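Local atomic coordinates of Xaa-Pro Dipeptidase (Alteromonas macleodii, PDB entry 2QS8), a protein that probably acts as a metal-dependent carboxypeptidase or dipeptidase of the amidohydrolase superfamily, holding magnesium and a methionine in its active site. Residues 277-282 against 338-343; 353-358 against 389-394; 73-78 against 332-337; 111-116 against 231-236; 322-327 against 360-365. All blocks are in the same frame, centred on the assembly; numbering follows the deposited sequence.

Interaction 1 of 5, residues 277-282 against 338-343; sequences TISAGE and WKEFVY. With MET (methionine), chain D.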
# COMPACT_ATOMS: atom_id res chain seq x y z
N THR A 277 17.21 -5.46 -31.80
CA THR A 277 17.27 -6.90 -31.56
C THR A 277 16.58 -7.62 -32.72
O THR A 277 15.69 -8.46 -32.53
CB THR A 277 16.58 -7.34 -30.23
OG1 THR A 277 15.15 -7.21 -30.33
CG2 THR A 277 17.13 -6.52 -29.07
N ILE A 278 16.99 -7.27 -33.94
CA ILE A 278 16.42 -7.90 -35.13
C ILE A 278 16.65 -9.41 -35.09
O ILE A 278 15.76 -10.18 -35.42
CB ILE A 278 17.05 -7.33 -36.43
CG1 ILE A 278 16.86 -5.82 -36.49
CG2 ILE A 278 16.39 -7.98 -37.65
CD1 ILE A 278 17.61 -5.16 -37.62
N SER A 279 17.85 -9.82 -34.68
CA SER A 279 18.21 -11.23 -34.60
C SER A 279 17.17 -12.05 -33.85
O SER A 279 16.65 -13.03 -34.37
CB SER A 279 19.56 -11.41 -33.90
OG SER A 279 20.62 -10.86 -34.66
N ALA A 280 16.87 -11.63 -32.62
CA ALA A 280 15.90 -12.33 -31.79
C ALA A 280 14.55 -12.36 -32.50
O ALA A 280 13.82 -13.33 -32.39
CB ALA A 280 15.77 -11.64 -30.43
N GLY A 281 14.24 -11.28 -33.22
CA GLY A 281 12.99 -11.21 -33.94
C GLY A 281 12.93 -12.31 -34.99
O GLY A 281 11.98 -13.09 -35.03
N GLU A 282 13.97 -12.38 -35.82
CA GLU A 282 14.06 -13.39 -36.87
C GLU A 282 14.09 -14.79 -36.26
O GLU A 282 13.60 -15.75 -36.86
CB GLU A 282 15.33 -13.17 -37.71
CG GLU A 282 15.36 -11.85 -38.47
CD GLU A 282 14.29 -11.76 -39.55
OE1 GLU A 282 14.23 -12.68 -40.38
OE2 GLU A 282 13.53 -10.78 -39.56
N TRP A 338 27.26 -11.08 -33.88
CA TRP A 338 27.64 -10.46 -35.15
C TRP A 338 26.54 -10.44 -36.22
O TRP A 338 26.48 -9.50 -37.02
CB TRP A 338 28.89 -11.12 -35.72
CG TRP A 338 28.69 -12.57 -36.06
CD1 TRP A 338 28.86 -13.64 -35.23
CD2 TRP A 338 28.26 -13.10 -37.32
NE1 TRP A 338 28.56 -14.80 -35.90
CE2 TRP A 338 28.20 -14.50 -37.18
CE3 TRP A 338 27.94 -12.52 -38.55
CZ2 TRP A 338 27.81 -15.34 -38.23
CZ3 TRP A 338 27.55 -13.35 -39.60
CH2 TRP A 338 27.49 -14.75 -39.43
N LYS A 339 25.70 -11.47 -36.24
CA LYS A 339 24.62 -11.57 -37.23
C LYS A 339 23.73 -10.33 -37.23
O LYS A 339 23.13 -9.99 -38.26
CB LYS A 339 23.77 -12.81 -36.97
CG LYS A 339 24.55 -14.10 -37.07
CD LYS A 339 23.65 -15.30 -36.85
CE LYS A 339 24.44 -16.60 -36.88
NZ LYS A 339 23.52 -17.77 -36.74
N GLU A 340 23.63 -9.67 -36.08
CA GLU A 340 22.82 -8.46 -35.95
C GLU A 340 23.28 -7.39 -36.95
O GLU A 340 22.45 -6.64 -37.48
CB GLU A 340 22.90 -7.93 -34.51
CG GLU A 340 22.02 -6.72 -34.18
CD GLU A 340 20.52 -7.03 -34.20
OE1 GLU A 340 20.15 -8.22 -34.25
OE2 GLU A 340 19.72 -6.07 -34.14
N PHE A 341 24.58 -7.31 -37.18
CA PHE A 341 25.15 -6.34 -38.12
C PHE A 341 24.62 -6.62 -39.52
O PHE A 341 24.15 -5.71 -40.22
CB PHE A 341 26.68 -6.44 -38.16
CG PHE A 341 27.36 -5.87 -36.95
CD1 PHE A 341 27.17 -4.54 -36.58
CD2 PHE A 341 28.20 -6.66 -36.18
CE1 PHE A 341 27.80 -4.03 -35.46
CE2 PHE A 341 28.83 -6.15 -35.05
CZ PHE A 341 28.63 -4.84 -34.69
N VAL A 342 24.69 -7.88 -39.93
CA VAL A 342 24.22 -8.26 -41.25
C VAL A 342 22.74 -7.93 -41.43
O VAL A 342 22.31 -7.55 -42.52
CB VAL A 342 24.45 -9.76 -41.50
CG1 VAL A 342 24.09 -10.11 -42.94
CG2 VAL A 342 25.88 -10.13 -41.16
N TYR A 343 21.97 -8.09 -40.36
CA TYR A 343 20.54 -7.80 -40.41
C TYR A 343 20.29 -6.30 -40.53
O TYR A 343 19.40 -5.87 -41.26
CB TYR A 343 19.83 -8.35 -39.17
CG TYR A 343 19.55 -9.83 -39.21
CD1 TYR A 343 18.73 -10.38 -40.20
CD2 TYR A 343 20.05 -10.69 -38.22
CE1 TYR A 343 18.42 -11.73 -40.21
CE2 TYR A 343 19.74 -12.05 -38.22
CZ TYR A 343 18.93 -12.56 -39.22
OH TYR A 343 18.60 -13.90 -39.23
N MET D . 12.57 -11.48 -25.58
CA MET D . 11.56 -10.81 -26.45
C MET D . 10.14 -11.22 -26.10
O MET D . 9.21 -10.45 -26.41
CB MET D . 11.83 -11.15 -27.92
CG MET D . 10.90 -10.46 -28.87
SD MET D . 11.39 -10.72 -30.54
CE MET D . 12.88 -9.76 -30.56
OXT MET D . 9.97 -12.32 -25.52
O HOH W 1 16.28 -14.43 -41.14

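Interaction 2 of 5, residues 353-358 against 389-394; sequences KAIQSA and NPIEDI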
# COMPACT_ATOMS: atom_id res chain seq x y z
N LYS A 353 27.65 2.91 -40.45
CA LYS A 353 26.70 3.42 -39.47
C LYS A 353 26.36 2.31 -38.48
O LYS A 353 26.13 2.58 -37.30
CB LYS A 353 25.43 3.91 -40.16
CG LYS A 353 25.13 5.38 -39.89
CD LYS A 353 26.28 6.30 -40.31
CE LYS A 353 25.92 7.77 -40.09
NZ LYS A 353 27.06 8.68 -40.39
N ALA A 354 26.34 1.08 -38.97
CA ALA A 354 26.05 -0.07 -38.13
C ALA A 354 27.16 -0.25 -37.10
O ALA A 354 26.89 -0.46 -35.92
CB ALA A 354 25.90 -1.32 -38.98
N ILE A 355 28.41 -0.17 -37.55
CA ILE A 355 29.54 -0.32 -36.63
C ILE A 355 29.57 0.81 -35.60
O ILE A 355 29.94 0.60 -34.45
CB ILE A 355 30.88 -0.36 -37.38
CG1 ILE A 355 30.90 -1.55 -38.33
CG2 ILE A 355 32.02 -0.46 -36.39
CD1 ILE A 355 32.10 -1.61 -39.23
N GLN A 356 29.17 2.01 -36.02
CA GLN A 356 29.16 3.14 -35.11
C GLN A 356 28.06 2.98 -34.06
O GLN A 356 28.16 3.51 -32.96
CB GLN A 356 29.00 4.46 -35.88
CG GLN A 356 30.12 4.70 -36.88
CD GLN A 356 30.09 6.07 -37.52
OE1 GLN A 356 29.05 6.55 -37.95
NE2 GLN A 356 31.26 6.70 -37.61
N SER A 357 27.02 2.21 -34.40
CA SER A 357 25.93 2.00 -33.48
C SER A 357 26.31 1.00 -32.38
O SER A 357 25.62 0.89 -31.38
CB SER A 357 24.69 1.48 -34.21
OG SER A 357 24.79 0.09 -34.44
N ALA A 358 27.41 0.29 -32.58
CA ALA A 358 27.87 -0.69 -31.59
C ALA A 358 29.14 -0.21 -30.90
O ALA A 358 29.76 -0.96 -30.15
CB ALA A 358 28.11 -2.02 -32.27
N ASN A 389 37.57 -6.47 -44.72
CA ASN A 389 37.01 -5.13 -44.62
C ASN A 389 35.53 -5.21 -44.23
O ASN A 389 34.69 -5.57 -45.04
CB ASN A 389 37.13 -4.41 -45.96
CG ASN A 389 36.89 -2.92 -45.84
OD1 ASN A 389 36.00 -2.47 -45.10
ND2 ASN A 389 37.67 -2.13 -46.58
N PRO A 390 35.21 -4.86 -42.97
CA PRO A 390 33.83 -4.89 -42.48
C PRO A 390 32.87 -4.01 -43.27
O PRO A 390 31.68 -4.31 -43.37
CB PRO A 390 33.98 -4.41 -41.03
CG PRO A 390 35.35 -4.88 -40.67
CD PRO A 390 36.15 -4.53 -41.88
N ILE A 391 33.39 -2.92 -43.84
CA ILE A 391 32.57 -2.00 -44.62
C ILE A 391 32.05 -2.61 -45.93
O ILE A 391 30.98 -2.23 -46.42
CB ILE A 391 33.35 -0.71 -44.96
CG1 ILE A 391 33.89 -0.08 -43.67
CG2 ILE A 391 32.44 0.28 -45.69
CD1 ILE A 391 32.84 0.27 -42.65
N GLU A 392 32.80 -3.57 -46.48
CA GLU A 392 32.41 -4.21 -47.73
C GLU A 392 31.58 -5.48 -47.52
O GLU A 392 30.81 -5.89 -48.38
CB GLU A 392 33.64 -4.55 -48.56
CG GLU A 392 34.58 -3.37 -48.81
CD GLU A 392 35.65 -3.68 -49.85
OE1 GLU A 392 36.23 -4.79 -49.81
OE2 GLU A 392 35.92 -2.80 -50.70
N ASP A 393 31.76 -6.10 -46.36
CA ASP A 393 31.03 -7.32 -46.02
C ASP A 393 31.13 -7.45 -44.50
O ASP A 393 32.01 -8.13 -43.97
CB ASP A 393 31.66 -8.52 -46.72
CG ASP A 393 30.98 -9.83 -46.37
OD1 ASP A 393 29.81 -9.81 -45.95
OD2 ASP A 393 31.63 -10.89 -46.53
N ILE A 394 30.21 -6.77 -43.81
CA ILE A 394 30.17 -6.75 -42.36
C ILE A 394 30.06 -8.13 -41.71
O ILE A 394 30.36 -8.28 -40.53
CB ILE A 394 29.03 -5.84 -41.87
CG1 ILE A 394 29.29 -5.40 -40.43
CG2 ILE A 394 27.69 -6.56 -41.96
CD1 ILE A 394 28.43 -4.22 -40.00

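Interaction 3 of 5, residues 73-78 against 332-337; sequences GQEYQS and QKHGTN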
# COMPACT_ATOMS: atom_id res chain seq x y z
N GLY A 73 23.49 -16.48 -19.11
CA GLY A 73 22.88 -17.36 -18.13
C GLY A 73 21.71 -18.15 -18.68
O GLY A 73 21.20 -19.05 -18.03
N GLN A 74 21.28 -17.80 -19.89
CA GLN A 74 20.19 -18.51 -20.52
C GLN A 74 20.33 -18.52 -22.04
O GLN A 74 21.02 -17.68 -22.61
CB GLN A 74 18.85 -17.87 -20.12
CG GLN A 74 18.58 -16.53 -20.77
CD GLN A 74 17.49 -15.74 -20.05
OE1 GLN A 74 17.72 -15.17 -18.98
NE2 GLN A 74 16.30 -15.72 -20.64
N GLU A 75 19.70 -19.51 -22.66
CA GLU A 75 19.65 -19.69 -24.11
C GLU A 75 18.36 -20.44 -24.36
O GLU A 75 18.21 -21.58 -23.93
CB GLU A 75 20.82 -20.52 -24.62
CG GLU A 75 22.16 -19.85 -24.45
CD GLU A 75 23.24 -20.48 -25.31
OE1 GLU A 75 23.34 -21.73 -25.29
OE2 GLU A 75 23.99 -19.73 -25.97
N TYR A 76 17.43 -19.80 -25.06
CA TYR A 76 16.13 -20.42 -25.31
C TYR A 76 16.21 -21.78 -26.00
O TYR A 76 16.81 -21.92 -27.06
CB TYR A 76 15.23 -19.50 -26.14
CG TYR A 76 13.78 -19.83 -25.95
CD1 TYR A 76 13.11 -19.43 -24.79
CD2 TYR A 76 13.10 -20.65 -26.85
CE1 TYR A 76 11.82 -19.84 -24.52
CE2 TYR A 76 11.80 -21.08 -26.59
CZ TYR A 76 11.16 -20.67 -25.42
OH TYR A 76 9.89 -21.12 -25.12
N GLN A 77 15.59 -22.78 -25.39
CA GLN A 77 15.55 -24.13 -25.93
C GLN A 77 14.10 -24.55 -26.11
O GLN A 77 13.22 -24.12 -25.36
CB GLN A 77 16.24 -25.12 -24.99
CG GLN A 77 17.75 -24.95 -24.89
CD GLN A 77 18.38 -25.91 -23.90
OE1 GLN A 77 18.13 -25.84 -22.70
NE2 GLN A 77 19.20 -26.82 -24.41
N SER A 78 13.86 -25.39 -27.11
CA SER A 78 12.52 -25.91 -27.38
C SER A 78 12.01 -26.68 -26.17
O SER A 78 12.78 -27.04 -25.27
CB SER A 78 12.57 -26.86 -28.58
OG SER A 78 13.36 -28.00 -28.27
N GLN A 332 18.60 -16.36 -28.99
CA GLN A 332 19.46 -17.12 -29.89
C GLN A 332 20.74 -17.40 -29.12
O GLN A 332 20.96 -16.83 -28.05
CB GLN A 332 19.76 -16.35 -31.19
CG GLN A 332 20.50 -15.04 -31.00
CD GLN A 332 19.58 -13.87 -30.68
OE1 GLN A 332 18.36 -13.97 -30.85
NE2 GLN A 332 19.93 -12.68 -30.21
N LYS A 333 21.59 -18.27 -29.65
CA LYS A 333 22.84 -18.61 -28.97
C LYS A 333 23.76 -17.41 -28.76
O LYS A 333 23.81 -16.50 -29.58
CB LYS A 333 23.60 -19.67 -29.78
CG LYS A 333 22.97 -21.05 -29.83
CD LYS A 333 23.41 -21.89 -28.65
CE LYS A 333 23.64 -23.35 -29.04
NZ LYS A 333 22.45 -23.96 -29.69
N HIS A 334 24.49 -17.42 -27.64
CA HIS A 334 25.43 -16.35 -27.32
C HIS A 334 26.63 -16.56 -28.22
O HIS A 334 27.02 -17.70 -28.48
CB HIS A 334 25.87 -16.43 -25.85
CG HIS A 334 24.82 -16.00 -24.88
ND1 HIS A 334 24.52 -14.68 -24.64
CD2 HIS A 334 23.96 -16.72 -24.13
CE1 HIS A 334 23.52 -14.61 -23.79
NE2 HIS A 334 23.16 -15.83 -23.46
N GLY A 335 27.22 -15.47 -28.71
CA GLY A 335 28.36 -15.59 -29.59
C GLY A 335 28.01 -15.38 -31.05
O GLY A 335 28.89 -15.26 -31.90
N THR A 336 26.72 -15.34 -31.35
CA THR A 336 26.28 -15.12 -32.73
C THR A 336 25.84 -13.66 -32.87
O THR A 336 25.15 -13.28 -33.82
CB THR A 336 25.10 -16.05 -33.08
OG1 THR A 336 23.97 -15.74 -32.26
CG2 THR A 336 25.52 -17.52 -32.87
N ASN A 337 26.26 -12.84 -31.91
CA ASN A 337 25.91 -11.42 -31.88
C ASN A 337 26.17 -10.71 -33.21
O ASN A 337 25.38 -9.86 -33.63
CB ASN A 337 26.69 -10.72 -30.76
CG ASN A 337 26.57 -11.45 -29.42
OD1 ASN A 337 25.94 -10.95 -28.49
ND2 ASN A 337 27.19 -12.62 -29.33
O HOH W 2 26.55 -20.03 -26.96

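Interaction 4 of 5, residues 111-116 against 231-236; sequences RQVGDS and WVAVHA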
# COMPACT_ATOMS: atom_id res chain seq x y z
N ARG A 111 25.47 -4.76 -22.06
CA ARG A 111 24.48 -4.32 -21.10
C ARG A 111 23.52 -5.50 -20.91
O ARG A 111 22.75 -5.82 -21.82
CB ARG A 111 23.71 -3.09 -21.64
CG ARG A 111 22.79 -2.44 -20.61
CD ARG A 111 21.98 -1.25 -21.19
NE ARG A 111 21.07 -1.67 -22.24
CZ ARG A 111 20.07 -0.93 -22.71
NH1 ARG A 111 19.85 0.28 -22.21
NH2 ARG A 111 19.27 -1.42 -23.65
N GLN A 112 23.59 -6.18 -19.76
CA GLN A 112 22.67 -7.28 -19.49
C GLN A 112 21.38 -6.67 -18.95
O GLN A 112 21.37 -6.04 -17.89
CB GLN A 112 23.22 -8.25 -18.44
CG GLN A 112 22.23 -9.36 -18.11
CD GLN A 112 22.81 -10.75 -18.34
OE1 GLN A 112 23.65 -10.95 -19.21
NE2 GLN A 112 22.33 -11.71 -17.56
N VAL A 113 20.29 -6.85 -19.67
CA VAL A 113 19.04 -6.28 -19.24
C VAL A 113 18.03 -7.33 -18.80
O VAL A 113 16.92 -7.39 -19.32
CB VAL A 113 18.42 -5.41 -20.36
CG1 VAL A 113 19.23 -4.12 -20.51
CG2 VAL A 113 18.42 -6.18 -21.67
N GLY A 114 18.43 -8.15 -17.82
CA GLY A 114 17.53 -9.16 -17.28
C GLY A 114 18.04 -10.57 -17.01
O GLY A 114 18.60 -11.21 -17.89
N ASP A 115 17.85 -11.03 -15.78
CA ASP A 115 18.20 -12.40 -15.37
C ASP A 115 17.43 -12.63 -14.07
O ASP A 115 16.76 -11.72 -13.60
CB ASP A 115 19.72 -12.60 -15.19
CG ASP A 115 20.33 -11.70 -14.14
OD1 ASP A 115 21.16 -10.84 -14.51
OD2 ASP A 115 20.01 -11.85 -12.94
N SER A 116 17.53 -13.83 -13.49
CA SER A 116 16.78 -14.11 -12.27
C SER A 116 17.01 -13.10 -11.14
O SER A 116 16.23 -13.05 -10.19
CB SER A 116 17.03 -15.55 -11.79
OG SER A 116 18.39 -15.77 -11.46
N TRP A 231 20.15 4.21 -15.46
CA TRP A 231 19.52 4.36 -16.76
C TRP A 231 18.30 3.44 -16.78
O TRP A 231 18.20 2.54 -15.94
CB TRP A 231 20.48 3.99 -17.91
CG TRP A 231 21.38 2.82 -17.63
CD1 TRP A 231 22.71 2.88 -17.31
CD2 TRP A 231 21.04 1.43 -17.68
NE1 TRP A 231 23.21 1.61 -17.16
CE2 TRP A 231 22.22 0.70 -17.38
CE3 TRP A 231 19.86 0.72 -17.95
CZ2 TRP A 231 22.24 -0.70 -17.33
CZ3 TRP A 231 19.89 -0.67 -17.90
CH2 TRP A 231 21.07 -1.37 -17.60
N VAL A 232 17.38 3.67 -17.71
CA VAL A 232 16.19 2.85 -17.80
C VAL A 232 15.99 2.28 -19.21
O VAL A 232 15.77 3.03 -20.17
CB VAL A 232 14.93 3.68 -17.38
CG1 VAL A 232 13.66 2.85 -17.53
CG2 VAL A 232 15.08 4.14 -15.94
N ALA A 233 16.10 0.96 -19.33
CA ALA A 233 15.89 0.26 -20.60
C ALA A 233 14.44 -0.23 -20.54
O ALA A 233 13.96 -0.61 -19.47
CB ALA A 233 16.85 -0.91 -20.72
N VAL A 234 13.75 -0.24 -21.67
CA VAL A 234 12.34 -0.64 -21.68
C VAL A 234 11.89 -1.62 -22.76
O VAL A 234 11.94 -1.32 -23.95
CB VAL A 234 11.43 0.62 -21.75
CG1 VAL A 234 9.95 0.23 -21.73
CG2 VAL A 234 11.75 1.56 -20.60
N HIS A 235 11.43 -2.79 -22.33
CA HIS A 235 10.90 -3.79 -23.25
C HIS A 235 9.55 -3.24 -23.72
O HIS A 235 8.75 -2.81 -22.90
CB HIS A 235 10.68 -5.12 -22.52
CG HIS A 235 9.80 -6.09 -23.25
ND1 HIS A 235 10.30 -7.12 -24.01
CD2 HIS A 235 8.45 -6.19 -23.33
CE1 HIS A 235 9.31 -7.82 -24.52
NE2 HIS A 235 8.17 -7.27 -24.12
N ALA A 236 9.31 -3.24 -25.03
CA ALA A 236 8.03 -2.75 -25.54
C ALA A 236 7.76 -3.14 -26.99
O ALA A 236 8.55 -2.83 -27.89
CB ALA A 236 7.97 -1.24 -25.40

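Interaction 5 of 5, residues 322-327 against 360-365; sequences KIAFGT and METAKL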
# COMPACT_ATOMS: atom_id res chain seq x y z
N LYS A 322 17.35 7.59 -33.09
CA LYS A 322 18.66 7.16 -32.61
C LYS A 322 18.65 5.65 -32.41
O LYS A 322 17.68 5.08 -31.90
CB LYS A 322 19.00 7.88 -31.31
CG LYS A 322 19.07 9.39 -31.46
CD LYS A 322 18.98 10.07 -30.11
CE LYS A 322 20.28 9.98 -29.36
NZ LYS A 322 21.30 10.83 -30.04
N ILE A 323 19.73 5.00 -32.83
CA ILE A 323 19.84 3.56 -32.74
C ILE A 323 21.15 3.08 -32.13
O ILE A 323 22.23 3.56 -32.48
CB ILE A 323 19.69 2.93 -34.15
CG1 ILE A 323 18.24 3.09 -34.62
CG2 ILE A 323 20.11 1.47 -34.13
CD1 ILE A 323 17.97 2.59 -36.04
N ALA A 324 21.04 2.13 -31.20
CA ALA A 324 22.20 1.54 -30.54
C ALA A 324 22.10 0.02 -30.70
O ALA A 324 21.01 -0.55 -30.61
CB ALA A 324 22.22 1.92 -29.06
N PHE A 325 23.24 -0.61 -30.95
CA PHE A 325 23.34 -2.06 -31.16
C PHE A 325 22.83 -2.93 -29.99
O PHE A 325 23.27 -2.78 -28.85
CB PHE A 325 24.79 -2.42 -31.46
CG PHE A 325 24.98 -3.81 -31.97
CD1 PHE A 325 24.95 -4.06 -33.33
CD2 PHE A 325 25.22 -4.86 -31.10
CE1 PHE A 325 25.17 -5.34 -33.82
CE2 PHE A 325 25.44 -6.13 -31.58
CZ PHE A 325 25.41 -6.38 -32.94
N GLY A 326 21.92 -3.85 -30.30
CA GLY A 326 21.36 -4.76 -29.31
C GLY A 326 20.76 -5.99 -29.97
O GLY A 326 19.96 -5.87 -30.89
N THR A 327 21.09 -7.17 -29.47
CA THR A 327 20.65 -8.42 -30.10
C THR A 327 19.62 -9.31 -29.37
O THR A 327 18.88 -10.06 -30.00
CB THR A 327 21.87 -9.31 -30.38
OG1 THR A 327 22.37 -9.82 -29.14
CG2 THR A 327 22.98 -8.48 -31.04
N MSE A 360 30.22 4.02 -30.58
CA MSE A 360 29.91 5.32 -29.99
C MSE A 360 28.45 5.48 -29.55
O MSE A 360 28.16 6.11 -28.53
CB MSE A 360 30.26 6.45 -30.98
CG MSE A 360 31.76 6.71 -31.12
SE MSE A 360 32.41 7.14 -29.33
CE MSE A 360 31.36 8.77 -28.92
N GLU A 361 27.52 4.93 -30.32
CA GLU A 361 26.12 5.05 -29.93
C GLU A 361 25.82 4.27 -28.65
O GLU A 361 25.08 4.75 -27.78
CB GLU A 361 25.21 4.58 -31.07
CG GLU A 361 25.27 5.51 -32.27
CD GLU A 361 25.12 6.98 -31.87
OE1 GLU A 361 23.99 7.42 -31.60
OE2 GLU A 361 26.14 7.70 -31.81
N THR A 362 26.40 3.08 -28.54
CA THR A 362 26.22 2.26 -27.36
C THR A 362 26.90 2.92 -26.18
O THR A 362 26.38 2.90 -25.07
CB THR A 362 26.81 0.85 -27.55
OG1 THR A 362 28.14 0.95 -28.09
CG2 THR A 362 25.94 0.02 -28.48
N ALA A 363 28.07 3.51 -26.42
CA ALA A 363 28.82 4.18 -25.35
C ALA A 363 28.04 5.35 -24.76
O ALA A 363 28.12 5.62 -23.57
CB ALA A 363 30.16 4.67 -25.87
N LYS A 364 27.28 6.05 -25.60
CA LYS A 364 26.47 7.18 -25.13
C LYS A 364 25.29 6.69 -24.29
O LYS A 364 24.97 7.26 -23.25
CB LYS A 364 25.95 8.00 -26.31
CG LYS A 364 27.04 8.65 -27.15
CD LYS A 364 26.45 9.31 -28.39
CE LYS A 364 27.54 9.71 -29.37
NZ LYS A 364 26.96 10.12 -30.68
N LEU A 365 24.63 5.63 -24.76
CA LEU A 365 23.50 5.05 -24.04
C LEU A 365 23.92 4.54 -22.66
O LEU A 365 23.14 4.60 -21.71
CB LEU A 365 22.86 3.91 -24.84
CG LEU A 365 21.60 3.24 -24.26
CD1 LEU A 365 20.55 4.28 -23.86
CD2 LEU A 365 21.03 2.28 -25.30
O HOH W 3 21.92 6.89 -33.59

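Interaction 1 of 5, residues 277-282 against 338-343
The tight side of this contact is polar: the carboxylate of Glu340 grips two successive backbone amides in the first turn of helix 278-287. Its OE2 takes Ile278 N at 3.0 Å and its OE1 takes Ser279 N at 2.8 Å, each on the syn lone pair. The anti lone pair of OE1 is filled as well, by Ser279 OG at 2.7 Å, so three donors fix the group's rotation. CG anti to the backbone N (chi1 -176°) and a bend at chi2 carry it there from a helix crossing at 88°. In this TIM-barrel amidohydrolase the gripped turn also lines the active site, where Thr277 OG1, Ala280 CB and Gly281 N touch CE of the bound methionine; Thr277 OG1 is bonded to His255. Tyr343 packs beside the grip, its CB 3.8 Å from Ile278 CG2. Toward the partly exposed side packing gives way to water: Glu282 CG lies obliquely 3.5 Å from Tyr343 CE1, and one water joins Glu282 OE1 to Tyr343 OH.

Interaction 2 of 5, residues 353-358 against 389-394
The connection between strands 383-386 and 400-405, part of the mixed sheet in which 383-386 pairs antiparallel with barrel strand 60-67, lays its residues 389-394 against helix 351-357. The meeting is wholly apolar and rests on branch ends, as the small buried area of 159 Å² and the 8.6 Å between Ile355 CA and Pro390 CA both indicate. Ile355 contributes the largest share of the buried surface. With CG1 anti to its carbonyl carbon and the chain extended at chi2 (174°), it sets CD1 against two partners, 3.8 Å from Pro390 CB and 4.0 Å from Ile391 CD1; it crosses the Ile391 side chain at about a right angle and Pro390 obliquely. Ile394 comes the other way: its CG1 is anti to the backbone N (chi1 -159°), the chain slides antiparallel past Ile355, and CD1 ends 4.0 Å from Ile355 CG1 and equally far from Ala354 CB. An Asx turn shapes the loop at this point, Asn389 OD1 accepting from Ile391 N at 2.9 Å in the plane of the amide carbonyl, while Asn389 O receives both Glu392 N and Asp393 N. Within the helix, Ser357 OG donates to Ala354 O at 2.6 Å, along a lone pair of that carbonyl. Leu62 and Thr60 of strand 60-67 touch Ile355 and Pro390 respectively, and Phe341 and Val345 of helix 339-346 pack on Ile394.

Interaction 3 of 5, residues 73-78 against 332-337
Two hydrogen bonds from His334 hold these loops together. The straighter runs from His334 N to Glu75 OE2, 2.9 Å long with an N-H...O angle of 171°, and uses the anti lone pair of the carboxylate oxygen. The other leaves the imidazole: His334 NE2 donates to Gln74 O at 3.0 Å, in the ring plane and nearly along the C=O axis, although bent at the hydrogen (136°). A water adds a third link, donating to Glu75 OE2 and to His334 O, both at 2.8 Å. The donor loop makes a type II beta turn from Lys333 to Thr336, with Gly335 at its third position and Thr336 OG1 bonded back to Lys333 O at 2.8 Å.

Around these bonds the packing is modest. Glu75, extended beyond CG, lays its carboxylate almost parallel to the imidazole, with the planes 3° apart, and its CG lies 3.6 Å from His334 CD2. Lys333 crosses it at about a right angle, touching with CD 3.4 Å from Glu75 OE1. The His334 ring also stacks on His98.

Because NE2 donates to Gln74 O, and weakly to the carbonyl of the magnesium ligand His71, it should carry a hydrogen; the nearby Glu75 carboxylate could favour a positive ring, but the charge state of His334 is not established.

Interaction 4 of 5, residues 111-116 against 231-236
Inside the TIM barrel, strand 107-112 with the residue after it, Val113, meets strand 231-236 through side chains directed into the interior; the nearest CA atoms, those of Val113 and Ala233, are 7.4 Å apart. The aromatic contact is a CH-pi one: Arg111 CD sits 3.9 Å from the centroid of the six-membered ring of Trp231, 18° off its normal and offset toward the rim, while CG reaches Trp231 CH2 at 3.6 Å. The guanidinium itself is tilted 36° to the indole and, with CZ at 5.2 Å from that centroid, offers at most a weak cation-pi attraction. Its polar needs are met elsewhere in the buried core, NE by Met68 O, NH1 by Ser252 OG and NH2 by a salt bridge to Glu254. Apolar packing completes the contact. Val113 CG1 approaches Ala233 CB at 4.0 Å, close to the metal ligand His69. A bend at chi3 (64°) turns the guanidinium flat side on to the same methyl, so that Ala233 CB lies over one face, 3.6 Å from Arg111 NH1.

Interaction 5 of 5, residues 322-327 against 360-365
Helix 360-365 offers a sequence of contacts to residues 322-327. Glu361 comes first, its CB 3.5 Å from Ile323 O. The side chain bends at chi2 (-48°), and its two oxygens then take separate tasks: OE1 accepts from a water at 2.9 Å that in turn accepts from Ile323 N, and it is also bonded to Tyr273 OH, whereas OE2 receives Lys364 NZ on its syn lone pair. Thr362 follows with its methyl. OG1 occupies the crowded position between backbone N and carbonyl carbon (chi1 48°), bonded back to Thr359 O, which sets CG2 against residues 322-327, 3.7 Å from Phe325 N and 4.0 Å from Phe325 CB. Lys364 closes the salt bridge to Glu361 OE2 at 2.8 Å within its own helix. Leu365, CG anti to the backbone N, places CD2 4.0 Å from Ala324 CB. Although not a regular strand by its geometry, 322-327 runs where the last barrel strand of this fold is expected: its backbone bonds to Tyr274 by strand 273-275 and to Met68 just after strand 60-67, with helix 339-346 packed on Ile323 and Phe325.

From the N terminus, the chain opens interaction 3 at 73-78 and next interaction 4 at 111-116, which closes at 231-236 and so nests inside interaction 3, binding two barrel strands across the interior. Interaction 1 then opens at 277-282 and interaction 5 at 322-327, before 332-337 closes interaction 3 and 338-343 closes interaction 1; both cross interaction 5, and each other. Interaction 2 opens at 353-358, interaction 5 closes at 360-365, and 389-394 closes interaction 2 last, so these two also cross. Phe325, Glu340 and Phe341 join interactions 1 and 5, while Phe341 against Ile394 carries the packing on to the loop between strands 383-386 and 400-405.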